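Local atomic coordinates of choline/ethanolamine kinase family protein (Mesorhizobium loti, PDB entry 3DXQ), a protein that probably transfers phosphate to an amino alcohol such as ethanolamine, as a member of the choline/ethanolamine kinase family with the aminoglycoside-phosphotransferase-like fold. Residues A[248-251]-A[252-256]; A[284-288]-A[289-293]; A[216-219]-A[220-224]. All coordinates share one frame; numbering follows the deposited sequence.

Interaction 1: residues A[248-251]-A[252-256]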
# COMPACT_ATOMS: atom_id res chain seq x y z
N ALA A 248 -9.03 4.92 -8.95
CA ALA A 248 -10.37 4.34 -8.98
C ALA A 248 -10.34 2.84 -8.68
O ALA A 248 -11.10 2.37 -7.84
CB ALA A 248 -11.06 4.60 -10.34
N MSE A 249 -9.47 2.09 -9.35
CA MSE A 249 -9.40 0.64 -9.16
C MSE A 249 -8.97 0.24 -7.77
O MSE A 249 -9.40 -0.79 -7.27
CB MSE A 249 -8.46 0.00 -10.17
CG MSE A 249 -8.96 -0.00 -11.60
SE MSE A 249 -10.86 -0.47 -11.75
CE MSE A 249 -10.82 -1.17 -13.52
N CYS A 250 -8.10 1.04 -7.17
CA CYS A 250 -7.64 0.82 -5.81
C CYS A 250 -8.79 0.87 -4.83
O CYS A 250 -8.98 -0.03 -4.03
CB CYS A 250 -6.61 1.88 -5.45
SG CYS A 250 -5.77 1.58 -3.91
N ASP A 251 -9.59 1.92 -4.92
CA ASP A 251 -10.80 2.01 -4.10
C ASP A 251 -11.74 0.84 -4.34
O ASP A 251 -12.33 0.31 -3.40
CB ASP A 251 -11.55 3.31 -4.37
CG ASP A 251 -11.16 4.45 -3.44
OD1 ASP A 251 -10.68 4.19 -2.32
OD2 ASP A 251 -11.37 5.61 -3.82
N LEU A 252 -11.92 0.46 -5.60
CA LEU A 252 -12.84 -0.62 -5.94
C LEU A 252 -12.40 -1.94 -5.32
O LEU A 252 -13.22 -2.67 -4.76
CB LEU A 252 -12.93 -0.79 -7.46
CG LEU A 252 -13.91 -1.87 -7.93
CD1 LEU A 252 -15.32 -1.53 -7.51
CD2 LEU A 252 -13.84 -2.01 -9.42
N LEU A 253 -11.10 -2.24 -5.44
CA LEU A 253 -10.52 -3.47 -4.89
C LEU A 253 -10.87 -3.62 -3.43
O LEU A 253 -11.48 -4.61 -3.02
CB LEU A 253 -9.00 -3.47 -5.05
CG LEU A 253 -8.27 -4.69 -4.49
CD1 LEU A 253 -8.71 -5.92 -5.28
CD2 LEU A 253 -6.75 -4.52 -4.51
N TRP A 254 -10.49 -2.61 -2.65
CA TRP A 254 -10.74 -2.60 -1.23
C TRP A 254 -12.23 -2.53 -0.90
O TRP A 254 -12.69 -3.16 0.04
CB TRP A 254 -9.96 -1.47 -0.58
CG TRP A 254 -8.49 -1.75 -0.58
CD1 TRP A 254 -7.53 -1.13 -1.31
CD2 TRP A 254 -7.83 -2.75 0.19
NE1 TRP A 254 -6.30 -1.67 -1.04
CE2 TRP A 254 -6.45 -2.68 -0.12
CE3 TRP A 254 -8.26 -3.71 1.12
CZ2 TRP A 254 -5.51 -3.51 0.47
CZ3 TRP A 254 -7.33 -4.55 1.70
CH2 TRP A 254 -5.96 -4.44 1.37
N THR A 255 -13.00 -1.76 -1.67
CA THR A 255 -14.44 -1.73 -1.44
C THR A 255 -15.02 -3.14 -1.42
O THR A 255 -15.71 -3.52 -0.47
CB THR A 255 -15.16 -0.94 -2.53
OG1 THR A 255 -14.87 0.46 -2.36
CG2 THR A 255 -16.67 -1.15 -2.45
N LEU A 256 -14.72 -3.92 -2.46
CA LEU A 256 -15.19 -5.31 -2.57
C LEU A 256 -14.69 -6.19 -1.43
O LEU A 256 -15.44 -7.00 -0.90
CB LEU A 256 -14.76 -5.91 -3.91
CG LEU A 256 -15.37 -5.29 -5.17
CD1 LEU A 256 -14.76 -5.92 -6.40
CD2 LEU A 256 -16.87 -5.45 -5.18

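Interaction 2: residues A[284-288]-A[289-293]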
# COMPACT_ATOMS: atom_id res chain seq x y z
N ALA A 284 -17.52 8.52 -7.41
CA ALA A 284 -17.42 9.97 -7.66
C ALA A 284 -16.38 10.26 -8.72
O ALA A 284 -16.66 10.99 -9.69
CB ALA A 284 -17.09 10.71 -6.38
N LEU A 285 -15.20 9.67 -8.54
CA LEU A 285 -14.09 9.85 -9.47
C LEU A 285 -14.45 9.37 -10.87
O LEU A 285 -14.21 10.08 -11.84
CB LEU A 285 -12.85 9.09 -8.97
CG LEU A 285 -11.57 9.28 -9.77
CD1 LEU A 285 -11.25 10.76 -9.92
CD2 LEU A 285 -10.44 8.53 -9.11
N MSE A 286 -15.03 8.18 -10.96
CA MSE A 286 -15.35 7.61 -12.27
C MSE A 286 -16.41 8.42 -13.01
O MSE A 286 -16.47 8.40 -14.24
CB MSE A 286 -15.77 6.14 -12.13
CG MSE A 286 -14.63 5.25 -11.64
SE MSE A 286 -15.08 3.37 -11.58
CE MSE A 286 -14.77 2.84 -13.46
N GLU A 287 -17.22 9.17 -12.28
CA GLU A 287 -18.27 9.94 -12.91
C GLU A 287 -17.86 11.33 -13.39
O GLU A 287 -18.60 11.97 -14.13
CB GLU A 287 -19.45 10.05 -11.96
CG GLU A 287 -20.22 8.76 -11.87
CD GLU A 287 -21.32 8.84 -10.83
OE1 GLU A 287 -21.36 9.83 -10.07
OE2 GLU A 287 -22.13 7.90 -10.79
N THR A 288 -16.70 11.80 -12.97
CA THR A 288 -16.24 13.11 -13.41
C THR A 288 -15.94 13.03 -14.92
O THR A 288 -15.50 12.00 -15.43
CB THR A 288 -14.98 13.55 -12.63
OG1 THR A 288 -13.94 12.58 -12.78
CG2 THR A 288 -15.29 13.70 -11.17
N PRO A 289 -16.22 14.12 -15.65
CA PRO A 289 -15.91 14.08 -17.09
C PRO A 289 -14.40 14.00 -17.33
O PRO A 289 -13.98 13.55 -18.38
CB PRO A 289 -16.50 15.38 -17.63
CG PRO A 289 -16.65 16.28 -16.44
CD PRO A 289 -16.82 15.40 -15.24
N GLU A 290 -13.61 14.42 -16.34
CA GLU A 290 -12.16 14.30 -16.42
C GLU A 290 -11.75 12.83 -16.60
O GLU A 290 -10.85 12.52 -17.36
CB GLU A 290 -11.50 14.83 -15.14
CG GLU A 290 -11.41 16.34 -15.02
CD GLU A 290 -12.70 17.02 -14.59
OE1 GLU A 290 -13.79 16.40 -14.62
OE2 GLU A 290 -12.61 18.21 -14.23
N PHE A 291 -12.43 11.94 -15.89
CA PHE A 291 -12.07 10.52 -15.86
C PHE A 291 -12.11 9.88 -17.24
O PHE A 291 -11.21 9.12 -17.57
CB PHE A 291 -12.99 9.77 -14.89
CG PHE A 291 -12.57 8.36 -14.63
CD1 PHE A 291 -11.47 8.09 -13.81
CD2 PHE A 291 -13.26 7.29 -15.19
CE1 PHE A 291 -11.05 6.78 -13.56
CE2 PHE A 291 -12.86 5.98 -14.94
CZ PHE A 291 -11.75 5.73 -14.13
N SER A 292 -13.14 10.16 -18.03
CA SER A 292 -13.23 9.60 -19.37
C SER A 292 -12.07 10.11 -20.23
O SER A 292 -11.56 9.37 -21.07
CB SER A 292 -14.57 9.91 -20.02
OG SER A 292 -14.76 11.30 -20.11
N ARG A 293 -11.66 11.36 -20.02
CA ARG A 293 -10.46 11.90 -20.70
C ARG A 293 -9.19 11.16 -20.31
O ARG A 293 -8.36 10.85 -21.17
CB ARG A 293 -10.27 13.39 -20.41
CG ARG A 293 -10.55 14.31 -21.58
CD ARG A 293 -10.54 15.76 -21.11
NE ARG A 293 -11.84 16.19 -20.60
CZ ARG A 293 -12.04 17.00 -19.55
NH1 ARG A 293 -11.01 17.44 -18.82
NH2 ARG A 293 -13.27 17.33 -19.19

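Interaction 3: residues A[216-219]-A[220-224]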
# COMPACT_ATOMS: atom_id res chain seq x y z
N GLY A 216 -3.71 8.76 0.81
CA GLY A 216 -3.33 10.04 1.44
C GLY A 216 -4.30 11.20 1.23
O GLY A 216 -4.04 12.30 1.71
N LYS A 217 -5.39 10.94 0.51
CA LYS A 217 -6.36 11.97 0.15
C LYS A 217 -5.62 13.14 -0.49
O LYS A 217 -5.80 14.29 -0.10
CB LYS A 217 -7.15 12.45 1.37
CG LYS A 217 -7.68 11.32 2.26
CD LYS A 217 -8.79 11.80 3.20
CE LYS A 217 -9.16 10.72 4.22
NZ LYS A 217 -10.39 11.04 5.01
N PHE A 218 -4.77 12.82 -1.46
CA PHE A 218 -3.94 13.82 -2.12
C PHE A 218 -4.76 14.71 -3.00
O PHE A 218 -5.61 14.23 -3.73
CB PHE A 218 -2.90 13.15 -3.00
CG PHE A 218 -1.66 12.73 -2.27
CD1 PHE A 218 -1.70 12.40 -0.92
CD2 PHE A 218 -0.47 12.58 -2.97
CE1 PHE A 218 -0.55 12.01 -0.27
CE2 PHE A 218 0.69 12.18 -2.32
CZ PHE A 218 0.66 11.89 -0.97
N ASN A 219 -4.51 16.00 -2.95
CA ASN A 219 -5.20 16.91 -3.87
C ASN A 219 -4.37 16.98 -5.15
O ASN A 219 -3.29 16.41 -5.22
CB ASN A 219 -5.44 18.30 -3.24
CG ASN A 219 -4.16 18.96 -2.79
OD1 ASN A 219 -3.08 18.72 -3.35
ND2 ASN A 219 -4.26 19.77 -1.77
N ALA A 220 -4.90 17.68 -6.16
CA ALA A 220 -4.24 17.82 -7.46
C ALA A 220 -2.79 18.23 -7.33
O ALA A 220 -1.93 17.71 -8.03
CB ALA A 220 -4.99 18.82 -8.31
N ASN A 221 -2.53 19.20 -6.46
CA ASN A 221 -1.18 19.73 -6.26
C ASN A 221 -0.20 18.68 -5.76
O ASN A 221 0.90 18.58 -6.25
CB ASN A 221 -1.23 20.91 -5.28
CG ASN A 221 -1.96 22.08 -5.86
OD1 ASN A 221 -2.86 22.65 -5.23
ND2 ASN A 221 -1.62 22.42 -7.10
N GLN A 222 -0.64 17.89 -4.78
CA GLN A 222 0.19 16.84 -4.22
C GLN A 222 0.52 15.79 -5.27
O GLN A 222 1.67 15.30 -5.35
CB GLN A 222 -0.52 16.21 -3.02
CG GLN A 222 -0.58 17.12 -1.80
CD GLN A 222 -1.38 16.53 -0.67
OE1 GLN A 222 -2.61 16.42 -0.74
NE2 GLN A 222 -0.70 16.20 0.41
N ASP A 223 -0.49 15.45 -6.08
CA ASP A 223 -0.29 14.52 -7.19
C ASP A 223 0.76 15.02 -8.16
O ASP A 223 1.60 14.23 -8.60
CB ASP A 223 -1.60 14.25 -7.92
CG ASP A 223 -2.52 13.32 -7.17
OD1 ASP A 223 -2.12 12.78 -6.11
OD2 ASP A 223 -3.64 13.12 -7.64
N GLU A 224 0.74 16.30 -8.51
CA GLU A 224 1.77 16.85 -9.40
C GLU A 224 3.13 16.74 -8.73
O GLU A 224 4.10 16.34 -9.34
CB GLU A 224 1.51 18.32 -9.75
CG GLU A 224 0.27 18.55 -10.60
CD GLU A 224 0.24 17.63 -11.83
OE1 GLU A 224 1.23 17.63 -12.61
OE2 GLU A 224 -0.78 16.91 -11.98

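Interaction 1: residues A[248-251]-A[252-256]
Asp251 and Thr255, one helical turn apart, share the carbonyl oxygen of the aspartate between two donors. Thr255 N reaches Asp251 O at 2.8 Å as the ordinary i to i+4 bond, while Thr255 OG1 comes within 2.7 Å of Asp251 O from the opposite face of the carbonyl plane, standing 44° out of it. With OG1 beside its own backbone N (chi1 -72°), the hydroxyl is turned back along the helix, so a buried polar group is satisfied without leaving the helix. A valine here would probably leave Asp251 O with the backbone bond alone, without the hydroxyl that grips it from the other face. The Asp251 carboxylate looks elsewhere, to salt bridges with Arg278 and Arg281 from helix 271-287.

The other three carbonyls each take the backbone N-H four residues on. Ala248 O accepts from Leu252 N, Met249 O from Leu253 N at 2.9 Å, and Cys250 O from Trp254 N in a long but almost perfectly straight bond of 3.3 Å and 179°. Beside that last bond, Cys250 SG meets the indole at its edge, 4.1 Å from Trp254 CD1, in a Cys sulfur-aromatic contact. On another flank, the side chain of Met249, a selenomethionine, runs alongside that of Leu252, with SE 4.1 Å from Leu252 CD2; both residues pack on helix 152-167. The i to i+4 bonds are those of any alpha-helix; a threonine hydroxyl given back to the carbonyl four residues earlier is a common way to satisfy it in a buried one, here helix 237-263 in the helical part of this kinase-like fold.

Interaction 2: residues A[284-288]-A[289-293]
Phe291 lays one face of its ring over Met286, whose CA sits 3.9 Å from the ring centroid and 22° off the normal, a CH-pi contact. The selenomethionine continues alongside: Met286 CG lies 3.8 Å from Phe291 CE2, and its SE makes an oblique Met-aromatic contact. Leu285 adds its CG at 4.2 Å from Phe291 CD1. Because Phe291 CG is anti to the backbone N (chi1 -171°), the ring is swung back over the end of the preceding helix.

What positions these groups is the turn at Thr288. Its OG1 gives a 2.7 Å hydrogen bond to Leu285 O, which also accepts from Thr288 N, so the last turn of helix 271-287 is doubly tied. Thr288 O in turn receives Phe291 N at 3.1 Å, though the donor stands well above the carbonyl plane and the bond is bent to 137°. One residue on, Ser292 OG closes a further hydrogen bond to Pro289 O.

Farther out, the aromatic ring packs on Val244 and Ile245 of helix 237-263, while Met286 reaches Ala248 of that helix and Val155, Glu158 and Val162 of helix 152-167. The bend thus joins helices 271-287 and 289-300 with its apolar side turned to these two helices.

Interaction 3: residues A[216-219]-A[220-224]
Asn219 and Gln222 exchange hydrogen bonds at the start of helix 220-231. Gln222 N gives its hydrogen to Asn219 OD1 at 2.9 Å, almost in line with the side-chain C=O (174°), and Asn219 N in turn donates to Gln222 OE1 at 2.9 Å. The OD1 bond is possible because Asn219 CG sits between the backbone N and the carbonyl carbon (chi1 57°), which brings OD1 over the first helical turn. A backbone bond from Asp223 N to Asn219 O, 3.1 Å long, starts the regular helical pattern.

Van der Waals contacts fall to Phe218. The Gln222 amide lies over one face of its ring, the planes only 22° apart, and Phe218 CD2 rests 3.6 Å from Gln222 CB. Asp223 OD1 instead approaches the ring edge and comes 3.2 Å from Phe218 CB. Phe218 also stacks edge-to-face with Phe100.

Charged and polar partners lie beyond the turn: Asp223 OD1 is hydrogen-bonded to Ser213 OG, and OD2 forms a salt bridge to Lys247. The reciprocal bonds between N-cap Asn219 and Gln222, three residues later, make a capping box, a classic helix N-terminal motif, here satisfying Gln222 N and the N-H of the N-cap residue.

How the interactions relate
Interaction 1 is a core contact within helix 237-263, whereas interaction 2 lies mostly at the surface and interaction 3 is partly buried where a loop enters helix 220-231. Interactions 1 and 2 touch directly: Ala248 CB lies 3.8 Å from Met286 CG and 3.9 Å from Phe291 CE1, so the helix of the first is packed against both helices of the second. Interaction 3 touches neither, its nearest atoms about 9 Å from interaction 1 and about 8 Å from interaction 2, but Asp223 bridges to Lys247, on the same helix as interaction 1. Chemistry follows place: uninterrupted helical bonding in mid-helix, an aromatic ring packed back on the preceding helix where one helix gives way to the next, side-chain capping at a helix start.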